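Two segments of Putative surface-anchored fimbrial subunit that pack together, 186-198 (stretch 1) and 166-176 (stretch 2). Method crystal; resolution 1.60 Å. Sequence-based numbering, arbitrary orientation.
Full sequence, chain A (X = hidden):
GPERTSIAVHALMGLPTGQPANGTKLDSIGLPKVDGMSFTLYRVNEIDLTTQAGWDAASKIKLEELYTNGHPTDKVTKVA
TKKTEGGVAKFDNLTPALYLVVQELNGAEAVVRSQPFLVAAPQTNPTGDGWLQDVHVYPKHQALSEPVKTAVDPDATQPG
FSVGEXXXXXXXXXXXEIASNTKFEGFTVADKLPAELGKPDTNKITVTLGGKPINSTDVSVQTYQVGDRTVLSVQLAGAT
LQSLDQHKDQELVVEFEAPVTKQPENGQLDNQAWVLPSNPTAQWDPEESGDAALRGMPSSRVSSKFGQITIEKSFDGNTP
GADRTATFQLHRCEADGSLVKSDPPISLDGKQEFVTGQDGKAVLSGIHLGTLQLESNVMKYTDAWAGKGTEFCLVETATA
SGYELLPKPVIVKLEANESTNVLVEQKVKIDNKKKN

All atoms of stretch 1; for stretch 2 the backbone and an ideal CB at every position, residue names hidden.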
# COMPACT_ATOMS: atom_id res chain seq x y z
N GLY A 186 -11.20 13.11 6.77
CA GLY A 186 -9.78 13.28 6.53
C GLY A 186 -9.45 12.42 5.35
O GLY A 186 -10.32 11.75 4.82
N PHE A 187 -8.19 12.43 4.92
CA PHE A 187 -7.82 11.66 3.75
C PHE A 187 -6.32 11.47 3.78
O PHE A 187 -5.57 12.43 3.61
CB PHE A 187 -8.29 12.35 2.45
CG PHE A 187 -8.61 11.38 1.34
CD1 PHE A 187 -9.84 10.77 1.27
CD2 PHE A 187 -7.68 11.07 0.38
CE1 PHE A 187 -10.15 9.91 0.26
CE2 PHE A 187 -8.00 10.16 -0.63
CZ PHE A 187 -9.21 9.59 -0.68
N THR A 188 -5.92 10.27 4.13
CA THR A 188 -4.51 9.97 4.29
C THR A 188 -4.10 8.87 3.30
O THR A 188 -4.81 7.89 3.15
CB THR A 188 -4.22 9.51 5.72
OG1 THR A 188 -4.48 10.59 6.62
CG2 THR A 188 -2.75 9.08 5.89
N VAL A 189 -2.99 9.05 2.61
CA VAL A 189 -2.40 7.99 1.79
C VAL A 189 -1.05 7.70 2.44
O VAL A 189 -0.24 8.59 2.58
CB VAL A 189 -2.23 8.36 0.32
CG1 VAL A 189 -1.49 7.19 -0.48
CG2 VAL A 189 -3.60 8.69 -0.31
N ALA A 190 -0.86 6.44 2.90
CA ALA A 190 0.38 6.06 3.57
C ALA A 190 0.99 4.88 2.89
O ALA A 190 0.31 4.03 2.33
CB ALA A 190 0.14 5.68 5.04
N ASP A 191 2.32 4.86 2.95
CA ASP A 191 3.06 3.79 2.25
C ASP A 191 4.21 3.40 3.12
O ASP A 191 5.07 4.23 3.41
CB ASP A 191 3.51 4.30 0.87
CG ASP A 191 4.12 3.22 -0.01
OD1 ASP A 191 4.82 2.32 0.55
OD2 ASP A 191 3.86 3.26 -1.20
N LYS A 192 4.22 2.15 3.59
CA LYS A 192 5.32 1.66 4.41
C LYS A 192 6.26 1.02 3.43
O LYS A 192 6.01 -0.09 2.93
CB LYS A 192 4.86 0.66 5.49
CG LYS A 192 5.92 0.22 6.48
CD LYS A 192 5.22 -0.70 7.53
CE LYS A 192 6.07 -1.09 8.68
NZ LYS A 192 5.28 -1.98 9.56
N LEU A 193 7.30 1.76 3.08
CA LEU A 193 8.22 1.34 2.07
C LEU A 193 8.84 0.00 2.48
O LEU A 193 9.10 -0.22 3.64
CB LEU A 193 9.33 2.36 1.86
CG LEU A 193 9.02 3.64 1.03
CD1 LEU A 193 7.93 4.48 1.65
CD2 LEU A 193 10.27 4.48 0.86
N PRO A 194 9.15 -0.83 1.47
CA PRO A 194 9.93 -2.02 1.84
C PRO A 194 11.28 -1.67 2.46
O PRO A 194 11.85 -0.61 2.19
CB PRO A 194 10.10 -2.76 0.51
CG PRO A 194 9.95 -1.77 -0.54
CD PRO A 194 9.03 -0.66 0.02
N ALA A 195 11.83 -2.56 3.28
CA ALA A 195 13.06 -2.26 4.00
C ALA A 195 14.27 -2.04 3.15
O ALA A 195 15.20 -1.42 3.60
CB ALA A 195 13.37 -3.36 5.01
N GLU A 196 14.26 -2.52 1.91
CA GLU A 196 15.38 -2.36 1.03
C GLU A 196 15.52 -0.94 0.47
O GLU A 196 16.49 -0.65 -0.25
CB GLU A 196 15.28 -3.39 -0.07
CG GLU A 196 15.32 -4.82 0.49
CD GLU A 196 13.94 -5.44 0.79
OE1 GLU A 196 12.92 -4.79 0.57
OE2 GLU A 196 13.85 -6.62 1.24
N LEU A 197 14.53 -0.10 0.73
CA LEU A 197 14.58 1.29 0.27
C LEU A 197 15.00 2.25 1.35
O LEU A 197 14.58 2.13 2.53
CB LEU A 197 13.21 1.75 -0.25
CG LEU A 197 12.62 0.86 -1.35
CD1 LEU A 197 11.30 1.47 -1.91
CD2 LEU A 197 13.64 0.74 -2.47
N GLY A 198 15.77 3.22 0.93
CA GLY A 198 16.13 4.34 1.80
C GLY A 198 14.99 5.34 1.88
O GLY A 198 13.92 5.12 1.36
N UNK A 166 17.64 4.69 -7.99
CA UNK A 166 16.36 5.00 -7.41
C UNK A 166 15.20 4.35 -8.15
O UNK A 166 15.20 4.21 -9.36
CB UNK A 166 16.17 6.52 -7.37
N UNK A 167 14.20 3.97 -7.35
CA UNK A 167 12.90 3.56 -7.83
C UNK A 167 11.97 4.73 -7.68
O UNK A 167 12.17 5.59 -6.82
CB UNK A 167 12.38 2.33 -7.08
N UNK A 168 10.93 4.75 -8.49
CA UNK A 168 9.84 5.70 -8.35
C UNK A 168 8.54 4.92 -8.25
O UNK A 168 8.35 3.94 -8.95
CB UNK A 168 9.81 6.69 -9.52
N UNK A 169 7.68 5.33 -7.33
CA UNK A 169 6.35 4.77 -7.20
C UNK A 169 5.30 5.82 -7.44
O UNK A 169 5.50 6.98 -7.17
CB UNK A 169 6.16 4.14 -5.82
N UNK A 170 4.18 5.37 -7.95
CA UNK A 170 3.02 6.20 -8.26
C UNK A 170 1.81 5.48 -7.68
O UNK A 170 1.58 4.30 -7.95
CB UNK A 170 2.87 6.44 -9.76
N UNK A 171 1.08 6.20 -6.85
CA UNK A 171 -0.11 5.70 -6.19
C UNK A 171 -1.30 6.57 -6.57
O UNK A 171 -1.36 7.78 -6.21
CB UNK A 171 0.08 5.67 -4.67
N UNK A 172 -2.22 6.00 -7.31
CA UNK A 172 -3.40 6.71 -7.81
C UNK A 172 -4.65 6.28 -7.03
O UNK A 172 -5.02 5.11 -7.11
CB UNK A 172 -3.59 6.45 -9.31
N UNK A 173 -5.25 7.21 -6.29
CA UNK A 173 -6.40 6.93 -5.43
C UNK A 173 -7.58 7.69 -5.92
O UNK A 173 -7.53 8.88 -6.10
CB UNK A 173 -6.11 7.28 -3.97
N UNK A 174 -8.69 6.98 -6.10
CA UNK A 174 -9.92 7.59 -6.53
C UNK A 174 -10.62 8.23 -5.36
O UNK A 174 -10.67 7.63 -4.28
CB UNK A 174 -10.83 6.56 -7.21
N UNK A 175 -11.14 9.45 -5.57
CA UNK A 175 -11.96 10.09 -4.56
C UNK A 175 -13.38 9.56 -4.72
O UNK A 175 -14.00 9.80 -5.75
CB UNK A 175 -11.91 11.61 -4.68
N UNK A 176 -13.91 8.87 -3.69
CA UNK A 176 -15.29 8.40 -3.82
C UNK A 176 -16.31 9.52 -3.77
O UNK A 176 -16.06 10.57 -3.16
CB UNK A 176 -15.60 7.39 -2.72

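Stretch 2 runs as an extended strand from 166 to 174, nearly antiparallel to strand 187-192 at 150°. The axes approach no closer than 9.7 Å, no hydrogen bond crosses between the stretches, and the contact is made mostly by side chains.

At position 166 CA-to-CB points sideways and the ideal CB has nothing of stretch 1 within 5.5 Å. Many residues would suit; it is Asn 166, which makes no contact here. Position 167 turns toward stretch 1, its ideal CB 5.0 Å from CD2 of Leu 197. A small or medium apolar side chain, such as valine, leucine or isoleucine, would fit that methyl. The residue is Val 167, chi1 in p, and its CG1 lies 3.8 Å from Leu 197 CD2.

Positions 168, 170 and 172 alternate with the facing residues and carry their CB atoms out of reach of stretch 1, which therefore sets little limit on them. They are Lys 168, Arg 170 and Ala 172.

Position 169 faces stretch 1 across a wide gap: the nearest atom to its ideal CB is Asp 191 OD2, at 5.2 Å, while Leu 197 and Pro 194 lie farther along. A long side chain is favoured, whether aromatic, leucine or methionine. Tyr 169, chi1 in m, reaches across so that its ring edge meets Leu 197, with CE2 3.6 Å from Leu 197 CD1. Its OH is 4.4 Å from Pro 194 CG.

At 171 the ideal CB is 4.7 Å from Val 189 CG1, with the Asp 191 carboxylate nearby. There is room for a compact side chain, and valine, isoleucine or threonine would each be plausible on these extended backbone angles. Val 171, chi1 in t, places CG1 4.0 Å from Val 189 CG1 and CG2 4.3 Å from Asp 191 OD2.

The ideal CB of 173 faces both Val 189 CG2, at 4.7 Å, and Phe 187 CE2, at 4.8 Å; a small branched residue could touch both. Thr 173 does, its CG2 3.9 Å from Phe 187 CE2 at the ring edge and its OG1 4.0 Å from Val 189 CG2.

Position 174 points away, so stretch 1 constrains it little; it is Lys 174. At 175 CA-to-CB is sideways, but Phe 187 CZ is 5.2 Å from the ideal CB, so an apolar chain long enough to reach back, such as leucine, isoleucine or methionine, would suit. In Ile 175, chi1 and chi2 both in m, CD1 lies 3.6 Å from Phe 187 CZ. Position 176, also sideways, has phi of -71°, compatible with proline; Pro 176 sets CD 4.4 Å from Phe 187 CE1.

Stretch 2, residues 166-176: NVKYRVATKIP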
# COMPACT_ATOMS: atom_id res chain seq x y z
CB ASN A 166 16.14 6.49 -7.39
CG ASN A 166 17.21 7.22 -6.62
OD1 ASN A 166 17.52 6.90 -5.48
ND2 ASN A 166 17.83 8.21 -7.28
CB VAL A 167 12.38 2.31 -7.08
CG1 VAL A 167 12.23 2.55 -5.50
CG2 VAL A 167 11.05 1.75 -7.71
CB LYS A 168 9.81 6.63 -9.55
CG LYS A 168 8.69 7.67 -9.54
CD LYS A 168 8.98 8.73 -10.57
CE LYS A 168 7.85 9.61 -10.84
NZ LYS A 168 8.19 10.59 -11.91
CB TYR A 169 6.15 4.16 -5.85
CG TYR A 169 6.95 2.95 -5.57
CD1 TYR A 169 6.81 1.81 -6.35
CD2 TYR A 169 7.87 2.93 -4.56
CE1 TYR A 169 7.59 0.65 -6.07
CE2 TYR A 169 8.61 1.82 -4.26
CZ TYR A 169 8.48 0.69 -5.04
OH TYR A 169 9.29 -0.36 -4.68
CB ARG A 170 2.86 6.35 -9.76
CG ARG A 170 1.68 7.15 -10.16
CD ARG A 170 1.51 7.08 -11.64
NE ARG A 170 0.56 8.05 -12.14
CZ ARG A 170 -0.75 7.86 -12.27
NH1 ARG A 170 -1.31 6.69 -11.94
NH2 ARG A 170 -1.52 8.85 -12.76
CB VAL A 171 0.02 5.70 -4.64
CG1 VAL A 171 -1.33 5.18 -3.98
CG2 VAL A 171 1.19 4.85 -4.19
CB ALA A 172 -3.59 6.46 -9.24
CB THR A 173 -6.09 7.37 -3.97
OG1 THR A 173 -4.95 6.64 -3.51
CG2 THR A 173 -7.27 7.20 -3.01
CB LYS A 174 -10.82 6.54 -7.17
CG LYS A 174 -10.25 6.18 -8.50
CD LYS A 174 -11.03 5.32 -9.40
CE LYS A 174 -10.33 5.22 -10.78
NZ LYS A 174 -10.24 6.45 -11.69
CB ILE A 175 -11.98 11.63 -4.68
CG1 ILE A 175 -10.55 12.17 -4.72
CG2 ILE A 175 -12.81 12.23 -3.55
CD1 ILE A 175 -9.71 11.81 -3.52
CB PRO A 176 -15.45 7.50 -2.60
CG PRO A 176 -14.64 8.19 -1.56
CD PRO A 176 -13.41 8.61 -2.33
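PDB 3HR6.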